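Local structure of protein FmtA (Staphylococcus aureus, 5ZH8) at residues V350-Y354 against N371-K376; K75-I79 against A93-N97; L245-Y251 against L288-D294. The protein hydrolyses the ester-linked D-alanine of wall teichoic and lipoteichoic acids, and influences methicillin resistance, autolysis and cell wall structure in Staphylococcus aureus. The contacts are given in a common frame with arbitrary orientation. Numbering follows the deposited sequence.

Along the chain contact 2 (75-79 with 93-97) comes first, contact 3 (245-251 with 288-294) second and contact 1 (350-354 with 371-376) last; all belong to the beta-lactamase-like domain. Contacts 1 and 2, with centres about 14 Å apart, each pack a helix on the large antiparallel sheet, where strand 359-365 separates strands 90-96 and 349-355. Contact 3, about 18 and 20 Å from their centres, joins a small antiparallel sheet to the start of helix 292-303. It touches both others: F351 packs on M290, and Y95 OH probably hydrogen-bonds T293 O. N- and C-terminal parts of the chain thus build one sheet, covered by helices on both faces, the core fold this esterase shares with beta-lactamases.

Contact 1: residues V350-Y354 against N371-K376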
loop_
_atom_site.group_PDB
_atom_site.type_symbol
_atom_site.label_atom_id
_atom_site.label_comp_id
_atom_site.label_asym_id
_atom_site.label_seq_id
_atom_site.Cartn_x
_atom_site.Cartn_y
_atom_site.Cartn_z
ATOM N N VAL A 350 -5.011 -5.122 6.685
ATOM C CA VAL A 350 -4.928 -6.213 5.723
ATOM C C VAL A 350 -5.370 -7.488 6.428
ATOM O O VAL A 350 -4.816 -7.848 7.471
ATOM C CB VAL A 350 -3.504 -6.423 5.173
ATOM C CG1 VAL A 350 -3.566 -7.214 3.879
ATOM C CG2 VAL A 350 -2.802 -5.097 4.936
ATOM N N PHE A 351 -6.362 -8.162 5.851
ATOM C CA PHE A 351 -6.954 -9.339 6.461
ATOM C C PHE A 351 -6.875 -10.498 5.469
ATOM O O PHE A 351 -7.545 -10.494 4.438
ATOM C CB PHE A 351 -8.403 -9.039 6.843
ATOM C CG PHE A 351 -8.965 -9.977 7.861
ATOM C CD1 PHE A 351 -9.523 -11.181 7.474
ATOM C CD2 PHE A 351 -8.932 -9.653 9.209
ATOM C CE1 PHE A 351 -10.038 -12.049 8.413
ATOM C CE2 PHE A 351 -9.447 -10.518 10.156
ATOM C CZ PHE A 351 -9.998 -11.722 9.757
ATOM N N THR A 352 -6.045 -11.484 5.785
ATOM C CA THR A 352 -5.694 -12.517 4.825
ATOM C C THR A 352 -5.862 -13.899 5.443
ATOM O O THR A 352 -5.610 -14.094 6.630
ATOM C CB THR A 352 -4.250 -12.322 4.312
ATOM O OG1 THR A 352 -4.064 -10.960 3.887
ATOM C CG2 THR A 352 -3.958 -13.246 3.145
ATOM N N VAL A 353 -6.312 -14.847 4.625
ATOM C CA VAL A 353 -6.603 -16.205 5.069
ATOM C C VAL A 353 -6.059 -17.159 4.027
ATOM O O VAL A 353 -6.400 -17.057 2.855
ATOM C CB VAL A 353 -8.123 -16.479 5.196
ATOM C CG1 VAL A 353 -8.367 -17.842 5.825
ATOM C CG2 VAL A 353 -8.822 -15.393 6.003
ATOM N N TYR A 354 -5.199 -18.071 4.457
ATOM C CA TYR A 354 -4.767 -19.194 3.633
ATOM C C TYR A 354 -5.264 -20.434 4.340
ATOM O O TYR A 354 -5.099 -20.546 5.556
ATOM C CB TYR A 354 -3.247 -19.266 3.567
ATOM C CG TYR A 354 -2.577 -18.468 2.471
ATOM C CD1 TYR A 354 -3.158 -17.333 1.919
ATOM C CD2 TYR A 354 -1.317 -18.843 2.023
ATOM C CE1 TYR A 354 -2.507 -16.621 0.931
ATOM C CE2 TYR A 354 -0.660 -18.137 1.049
ATOM C CZ TYR A 354 -1.251 -17.032 0.504
ATOM O OH TYR A 354 -0.559 -16.362 -0.472
ATOM N N ASN A 371 1.310 -8.277 3.863
ATOM C CA ASN A 371 0.791 -9.388 4.651
ATOM C C ASN A 371 0.989 -10.732 3.928
ATOM O O ASN A 371 1.071 -11.777 4.567
ATOM C CB ASN A 371 -0.692 -9.155 4.977
ATOM C CG ASN A 371 -1.144 -9.893 6.224
ATOM O OD1 ASN A 371 -0.433 -9.919 7.237
ATOM N ND2 ASN A 371 -2.332 -10.489 6.162
ATOM N N GLU A 372 1.071 -10.696 2.598
ATOM C CA GLU A 372 1.078 -11.920 1.780
ATOM C C GLU A 372 2.371 -12.701 1.955
ATOM O O GLU A 372 2.357 -13.921 2.043
ATOM C CB GLU A 372 0.895 -11.594 0.303
ATOM C CG GLU A 372 0.421 -12.780 -0.520
ATOM C CD GLU A 372 -1.092 -12.965 -0.508
ATOM O OE1 GLU A 372 -1.806 -11.985 -0.252
ATOM O OE2 GLU A 372 -1.576 -14.086 -0.780
ATOM N N VAL A 373 3.486 -11.983 2.000
ATOM C CA VAL A 373 4.776 -12.601 2.234
ATOM C C VAL A 373 4.754 -13.311 3.582
ATOM O O VAL A 373 5.320 -14.394 3.720
ATOM C CB VAL A 373 5.926 -11.568 2.185
ATOM C CG1 VAL A 373 7.216 -12.164 2.723
ATOM C CG2 VAL A 373 6.149 -11.078 0.760
ATOM N N ARG A 374 4.084 -12.711 4.563
ATOM C CA ARG A 374 4.048 -13.283 5.909
ATOM C C ARG A 374 3.251 -14.578 5.933
ATOM O O ARG A 374 3.736 -15.601 6.401
ATOM C CB ARG A 374 3.449 -12.299 6.924
ATOM C CG ARG A 374 4.183 -10.973 7.066
ATOM C CD ARG A 374 3.394 -10.044 7.979
ATOM N NE ARG A 374 4.119 -8.827 8.352
ATOM C CZ ARG A 374 5.111 -8.781 9.234
ATOM N NH1 ARG A 374 5.542 -9.888 9.825
ATOM N NH2 ARG A 374 5.689 -7.624 9.514
ATOM N N ILE A 375 2.026 -14.522 5.426
ATOM C CA ILE A 375 1.133 -15.674 5.463
ATOM C C ILE A 375 1.664 -16.820 4.586
ATOM O O ILE A 375 1.447 -17.985 4.901
ATOM C CB ILE A 375 -0.315 -15.276 5.083
ATOM C CG1 ILE A 375 -1.321 -16.310 5.598
ATOM C CG2 ILE A 375 -0.462 -15.080 3.579
ATOM C CD1 ILE A 375 -2.762 -15.859 5.514
ATOM N N LYS A 376 2.373 -16.488 3.508
ATOM C CA LYS A 376 3.016 -17.505 2.667
ATOM C C LYS A 376 4.117 -18.206 3.425
ATOM O O LYS A 376 4.246 -19.423 3.368
ATOM C CB LYS A 376 3.610 -16.898 1.399
ATOM C CG LYS A 376 2.593 -16.570 0.329
ATOM C CD LYS A 376 3.244 -15.787 -0.800
ATOM C CE LYS A 376 2.322 -15.660 -2.009
ATOM N NZ LYS A 376 3.077 -15.628 -3.306
#
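This is a helix-on-sheet contact: segment 371-376 of helix 371-382 packs along strand 349-355 of the large antiparallel sheet, both running roughly the same way (29°), with the segment axes 9.2 Å apart. V350, T352 and Y354 point toward the helix, F351 and V353 away from it. V350 CG1 meets N371 CB at 3.6 Å, and N371 ND2 donates to T352 OG1 at 2.9 Å; T352 OG1 is also hydrogen-bonded to N343 OD1 of the adjoining strand. One turn on, I375 fills the space between T352 and Y354. Its CD1 reaches T352 CG2 at 3.7 Å, while its CG2 sits over the face of the Y354 ring in a CH-pi contact, 3.7 Å from the ring centroid. At the ring edge Y354 OH donates a short 2.5 Å hydrogen bond to E372 OE2, which also forms a salt bridge with R341, so the buried carboxylate has both a phenol and a guanidinium partner. The strand is flanked by 340-346 and 359-365, to which its backbone is hydrogen-bonded; across the sheet F351 and V353 pack on M295 of helix 292-303, placing the strand between two helices, as in the beta-lactamase fold.

Contact 2: residues K75-I79 against A93-N97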
loop_
_atom_site.group_PDB
_atom_site.type_symbol
_atom_site.label_atom_id
_atom_site.label_comp_id
_atom_site.label_asym_id
_atom_site.label_seq_id
_atom_site.Cartn_x
_atom_site.Cartn_y
_atom_site.Cartn_z
ATOM N N LYS A 75 6.567 -25.928 15.234
ATOM C CA LYS A 75 5.865 -25.183 14.181
ATOM C C LYS A 75 5.465 -23.795 14.659
ATOM O O LYS A 75 5.805 -22.794 14.038
ATOM C CB LYS A 75 4.570 -25.880 13.779
ATOM C CG LYS A 75 4.712 -27.202 13.056
ATOM C CD LYS A 75 3.352 -27.756 12.657
ATOM C CE LYS A 75 2.309 -27.649 13.764
ATOM N NZ LYS A 75 1.163 -28.574 13.559
ATOM N N TYR A 76 4.717 -23.766 15.761
ATOM C CA TYR A 76 4.109 -22.545 16.272
ATOM C C TYR A 76 5.129 -21.649 16.948
ATOM O O TYR A 76 4.995 -20.424 16.915
ATOM C CB TYR A 76 2.966 -22.877 17.232
ATOM C CG TYR A 76 1.857 -23.632 16.547
ATOM C CD1 TYR A 76 1.127 -23.044 15.516
ATOM C CD2 TYR A 76 1.549 -24.938 16.906
ATOM C CE1 TYR A 76 0.119 -23.736 14.872
ATOM C CE2 TYR A 76 0.531 -25.630 16.273
ATOM C CZ TYR A 76 -0.176 -25.026 15.256
ATOM O OH TYR A 76 -1.178 -25.714 14.611
ATOM N N LYS A 77 6.145 -22.256 17.552
ATOM C CA LYS A 77 7.249 -21.494 18.110
ATOM C C LYS A 77 7.963 -20.708 17.011
ATOM O O LYS A 77 8.324 -19.542 17.192
ATOM C CB LYS A 77 8.236 -22.418 18.808
ATOM C CG LYS A 77 9.365 -21.665 19.484
ATOM C CD LYS A 77 10.198 -22.559 20.387
ATOM C CE LYS A 77 11.402 -21.807 20.937
ATOM N NZ LYS A 77 11.047 -20.461 21.483
ATOM N N LYS A 78 8.152 -21.375 15.874
ATOM C CA LYS A 78 8.808 -20.797 14.709
ATOM C C LYS A 78 7.982 -19.634 14.169
ATOM O O LYS A 78 8.525 -18.616 13.767
ATOM C CB LYS A 78 8.976 -21.872 13.630
ATOM C CG LYS A 78 10.251 -21.790 12.807
ATOM C CD LYS A 78 10.280 -22.907 11.760
ATOM C CE LYS A 78 11.595 -23.709 11.712
ATOM N NZ LYS A 78 12.669 -23.141 10.848
ATOM N N ILE A 79 6.664 -19.805 14.157
ATOM C CA ILE A 79 5.739 -18.785 13.659
ATOM C C ILE A 79 5.780 -17.566 14.580
ATOM O O ILE A 79 5.965 -16.442 14.123
ATOM C CB ILE A 79 4.288 -19.324 13.570
ATOM C CG1 ILE A 79 4.180 -20.400 12.481
ATOM C CG2 ILE A 79 3.306 -18.200 13.279
ATOM C CD1 ILE A 79 2.961 -21.297 12.603
ATOM N N ALA A 93 -4.404 -16.295 13.953
ATOM C CA ALA A 93 -5.179 -17.435 14.417
ATOM C C ALA A 93 -4.944 -18.602 13.462
ATOM O O ALA A 93 -5.026 -18.441 12.243
ATOM C CB ALA A 93 -6.657 -17.089 14.481
ATOM N N ILE A 94 -4.639 -19.766 14.023
ATOM C CA ILE A 94 -4.361 -20.953 13.228
ATOM C C ILE A 94 -5.156 -22.135 13.768
ATOM O O ILE A 94 -5.078 -22.462 14.954
ATOM C CB ILE A 94 -2.856 -21.298 13.224
ATOM C CG1 ILE A 94 -2.046 -20.103 12.702
ATOM C CG2 ILE A 94 -2.607 -22.545 12.381
ATOM C CD1 ILE A 94 -0.548 -20.303 12.703
ATOM N N TYR A 95 -5.933 -22.756 12.887
ATOM C CA TYR A 95 -6.702 -23.953 13.215
ATOM C C TYR A 95 -6.042 -25.167 12.576
ATOM O O TYR A 95 -5.653 -25.125 11.404
ATOM C CB TYR A 95 -8.138 -23.836 12.703
ATOM C CG TYR A 95 -9.004 -22.924 13.522
ATOM C CD1 TYR A 95 -8.855 -21.545 13.446
ATOM C CD2 TYR A 95 -9.987 -23.434 14.368
ATOM C CE1 TYR A 95 -9.649 -20.694 14.205
ATOM C CE2 TYR A 95 -10.788 -22.594 15.124
ATOM C CZ TYR A 95 -10.619 -21.223 15.033
ATOM O OH TYR A 95 -11.396 -20.370 15.773
ATOM N N GLU A 96 -5.923 -26.244 13.344
ATOM C CA GLU A 96 -5.366 -27.493 12.846
ATOM C C GLU A 96 -6.392 -28.610 13.032
ATOM O O GLU A 96 -6.821 -28.894 14.155
ATOM C CB GLU A 96 -4.078 -27.820 13.590
ATOM C CG GLU A 96 -3.249 -28.917 12.959
ATOM C CD GLU A 96 -1.976 -29.195 13.735
ATOM O OE1 GLU A 96 -1.514 -28.303 14.476
ATOM O OE2 GLU A 96 -1.426 -30.309 13.602
ATOM N N ASN A 97 -6.791 -29.233 11.930
ATOM C CA ASN A 97 -7.865 -30.221 11.946
ATOM C C ASN A 97 -9.057 -29.747 12.787
ATOM O O ASN A 97 -9.587 -30.490 13.611
ATOM C CB ASN A 97 -7.336 -31.568 12.447
ATOM C CG ASN A 97 -6.310 -32.180 11.508
ATOM O OD1 ASN A 97 -5.247 -32.608 11.940
ATOM N ND2 ASN A 97 -6.621 -32.225 10.218
#
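A93 opens the segment on strand 90-96, an inner strand of the large sheet, with its side chain out of reach of 75-79, near P292 across the sheet. I94 is the first residue to face the helix: its CD1 touches I79 CD1 at 3.6 Å, and its CG2 lies 3.9 Å from Y76 CE1, close to the plane of the ring at its edge. Y95 points away, and its hydroxyl probably hydrogen-bonds T293 O of helix 292-303. E96 turns back toward 75-79 with an extended side chain (chi1 and chi2 both t), and its OE1 accepts two hydrogen bonds, from Y76 OH at 2.6 Å and from K75 NZ at 2.8 Å, the latter part of a salt bridge. Helix 74-85, from the N-terminal part of the chain, covers the sheet as in beta-lactamases, nearly antiparallel to the strand (165°, segment axes 11.8 Å apart), so long side chains span the gap. K75 NZ also hydrogen-bonds Y359 OH on the neighbouring strand 359-365. The contact is therefore graded, isoleucines at the I79 end and a charged, hydrogen-bonded cluster at the K75 end; E96 OE1 alone ties two consecutive helix residues to the strand end.

Contact 3: residues L245-Y251 against L288-D294; sequences LQHTAFY and LYMTPTD
D294 OD2, in the first turn of helix 292-303, accepts two hydrogen bonds, from T248 OG1 at 2.7 Å and from H247 N at 3.0 Å (D294 chi1 near -98°, T248 chi1 m). T291 N donates to H247 O at 3.2 Å. Strands 248-250 and 288-290 are extended and pair antiparallel, axes 4.6 Å apart at 160°; H247 (phi/psi -126/37) breaks the extended run before the first. A249 and Y289 are the hydrogen-bonded pair, with A249 N to Y289 O 2.8 Å and Y289 N to A249 O 2.7 Å; T248-M290 and F250-L288 are non-hydrogen-bonded pairs, CA atoms 4.3 and 4.5 Å apart. T248, F250, L288 and M290 share one face. There L288 (chi1 t, chi2 p) sets CD1 over the F250 ring (chi1 m), 3.9 Å from its centroid in a CH-pi contact, and CD2 3.7 Å from T248 CG2. A249 and Y289 lie on the other; Y251 CB comes within 3.6 Å of Y289 CE1. This is the edge pair of a small sheet, completed by strand 123-124, in the beta-lactamase-like domain. Strand 288-290, leading through T291 at the N-cap position into helix 292-303, is held to 245-251 by backbone pairing and D294 OD2.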
loop_
_atom_site.group_PDB
_atom_site.type_symbol
_atom_site.label_atom_id
_atom_site.label_comp_id
_atom_site.label_asym_id
_atom_site.label_seq_id
_atom_site.Cartn_x
_atom_site.Cartn_y
_atom_site.Cartn_z
ATOM N N LEU A 245 -20.740 -16.912 15.541
ATOM C CA LEU A 245 -19.718 -15.898 15.348
ATOM C C LEU A 245 -20.062 -14.703 16.226
ATOM O O LEU A 245 -20.786 -13.794 15.812
ATOM C CB LEU A 245 -19.645 -15.488 13.877
ATOM C CG LEU A 245 -19.404 -16.604 12.871
ATOM C CD1 LEU A 245 -19.144 -15.976 11.512
ATOM C CD2 LEU A 245 -18.231 -17.475 13.274
ATOM N N GLN A 246 -19.533 -14.723 17.448
ATOM C CA GLN A 246 -19.902 -13.759 18.484
ATOM C C GLN A 246 -18.839 -12.689 18.701
ATOM O O GLN A 246 -18.982 -11.838 19.584
ATOM C CB GLN A 246 -20.163 -14.504 19.792
ATOM C CG GLN A 246 -21.289 -15.517 19.674
ATOM C CD GLN A 246 -21.513 -16.297 20.943
ATOM O OE1 GLN A 246 -20.572 -16.790 21.554
ATOM N NE2 GLN A 246 -22.767 -16.419 21.343
ATOM N N HIS A 247 -17.772 -12.745 17.905
ATOM C CA HIS A 247 -16.699 -11.750 17.939
ATOM C C HIS A 247 -16.488 -11.179 16.533
ATOM O O HIS A 247 -15.371 -10.898 16.106
ATOM C CB HIS A 247 -15.430 -12.383 18.502
ATOM C CG HIS A 247 -15.565 -12.816 19.931
ATOM N ND1 HIS A 247 -16.240 -13.958 20.304
ATOM C CD2 HIS A 247 -15.125 -12.247 21.078
ATOM C CE1 HIS A 247 -16.202 -14.079 21.620
ATOM N NE2 HIS A 247 -15.529 -13.055 22.112
ATOM N N THR A 248 -17.604 -11.020 15.830
ATOM C CA THR A 248 -17.653 -10.491 14.481
ATOM C C THR A 248 -18.777 -9.471 14.444
ATOM O O THR A 248 -19.880 -9.741 14.936
ATOM C CB THR A 248 -17.978 -11.606 13.477
ATOM O OG1 THR A 248 -16.912 -12.563 13.460
ATOM C CG2 THR A 248 -18.199 -11.042 12.074
ATOM N N ALA A 249 -18.515 -8.303 13.870
ATOM C CA ALA A 249 -19.484 -7.217 13.933
ATOM C C ALA A 249 -19.356 -6.228 12.790
ATOM O O ALA A 249 -18.298 -6.084 12.182
ATOM C CB ALA A 249 -19.375 -6.492 15.269
ATOM N N PHE A 250 -20.466 -5.562 12.498
ATOM C CA PHE A 250 -20.478 -4.444 11.571
ATOM C C PHE A 250 -19.874 -3.238 12.277
ATOM O O PHE A 250 -19.958 -3.118 13.494
ATOM C CB PHE A 250 -21.904 -4.147 11.085
ATOM C CG PHE A 250 -22.445 -5.175 10.129
ATOM C CD1 PHE A 250 -22.161 -5.093 8.775
ATOM C CD2 PHE A 250 -23.227 -6.223 10.581
ATOM C CE1 PHE A 250 -22.647 -6.035 7.885
ATOM C CE2 PHE A 250 -23.720 -7.171 9.700
ATOM C CZ PHE A 250 -23.428 -7.079 8.348
ATOM N N TYR A 251 -19.268 -2.355 11.492
ATOM C CA TYR A 251 -18.442 -1.250 11.998
ATOM C C TYR A 251 -19.024 -0.415 13.152
ATOM O O TYR A 251 -18.270 0.055 14.006
ATOM C CB TYR A 251 -18.071 -0.315 10.839
ATOM C CG TYR A 251 -19.197 0.590 10.384
ATOM C CD1 TYR A 251 -20.207 0.116 9.546
ATOM C CD2 TYR A 251 -19.256 1.920 10.790
ATOM C CE1 TYR A 251 -21.242 0.942 9.131
ATOM C CE2 TYR A 251 -20.285 2.757 10.378
ATOM C CZ TYR A 251 -21.276 2.262 9.552
ATOM O OH TYR A 251 -22.296 3.094 9.139
ATOM N N LEU A 288 -17.173 -5.030 7.637
ATOM C CA LEU A 288 -17.282 -5.990 8.732
ATOM C C LEU A 288 -15.954 -6.130 9.463
ATOM O O LEU A 288 -14.895 -6.119 8.840
ATOM C CB LEU A 288 -17.698 -7.353 8.196
ATOM C CG LEU A 288 -18.163 -8.381 9.225
ATOM C CD1 LEU A 288 -19.588 -8.087 9.686
ATOM C CD2 LEU A 288 -18.055 -9.768 8.616
ATOM N N TYR A 289 -16.031 -6.273 10.787
ATOM C CA TYR A 289 -14.869 -6.480 11.644
ATOM C C TYR A 289 -14.919 -7.874 12.261
ATOM O O TYR A 289 -15.952 -8.283 12.776
ATOM C CB TYR A 289 -14.837 -5.428 12.755
ATOM C CG TYR A 289 -14.434 -4.045 12.301
ATOM C CD1 TYR A 289 -15.283 -3.264 11.528
ATOM C CD2 TYR A 289 -13.199 -3.512 12.659
ATOM C CE1 TYR A 289 -14.911 -1.989 11.122
ATOM C CE2 TYR A 289 -12.814 -2.242 12.258
ATOM C CZ TYR A 289 -13.669 -1.484 11.490
ATOM O OH TYR A 289 -13.284 -0.227 11.085
ATOM N N MET A 290 -13.804 -8.595 12.219
ATOM C CA MET A 290 -13.731 -9.964 12.737
ATOM C C MET A 290 -12.466 -10.170 13.545
ATOM O O MET A 290 -11.409 -9.669 13.176
ATOM C CB MET A 290 -13.667 -10.989 11.596
ATOM C CG MET A 290 -14.918 -11.166 10.778
ATOM S SD MET A 290 -14.759 -12.586 9.654
ATOM C CE MET A 290 -15.421 -13.880 10.699
ATOM N N THR A 291 -12.572 -10.949 14.618
ATOM C CA THR A 291 -11.396 -11.564 15.219
ATOM C C THR A 291 -10.937 -12.664 14.275
ATOM O O THR A 291 -11.767 -13.334 13.666
ATOM C CB THR A 291 -11.685 -12.184 16.602
ATOM O OG1 THR A 291 -12.742 -13.138 16.502
ATOM C CG2 THR A 291 -12.079 -11.117 17.606
ATOM N N PRO A 292 -9.614 -12.846 14.130
ATOM C CA PRO A 292 -9.083 -13.977 13.351
ATOM C C PRO A 292 -9.670 -15.339 13.743
ATOM O O PRO A 292 -9.892 -16.178 12.878
ATOM C CB PRO A 292 -7.583 -13.931 13.657
ATOM C CG PRO A 292 -7.310 -12.491 13.908
ATOM C CD PRO A 292 -8.545 -11.925 14.560
ATOM N N THR A 293 -9.937 -15.542 15.032
ATOM C CA THR A 293 -10.511 -16.798 15.513
ATOM C C THR A 293 -11.876 -17.074 14.885
ATOM O O THR A 293 -12.136 -18.194 14.451
ATOM C CB THR A 293 -10.647 -16.825 17.049
ATOM O OG1 THR A 293 -11.455 -15.725 17.478
ATOM C CG2 THR A 293 -9.293 -16.742 17.717
ATOM N N ASP A 294 -12.734 -16.054 14.837
ATOM C CA ASP A 294 -14.062 -16.175 14.223
ATOM C C ASP A 294 -13.993 -16.520 12.741
ATOM O O ASP A 294 -14.820 -17.290 12.242
ATOM C CB ASP A 294 -14.877 -14.891 14.401
ATOM C CG ASP A 294 -15.847 -14.960 15.575
ATOM O OD1 ASP A 294 -15.580 -15.697 16.551
ATOM O OD2 ASP A 294 -16.892 -14.270 15.515
#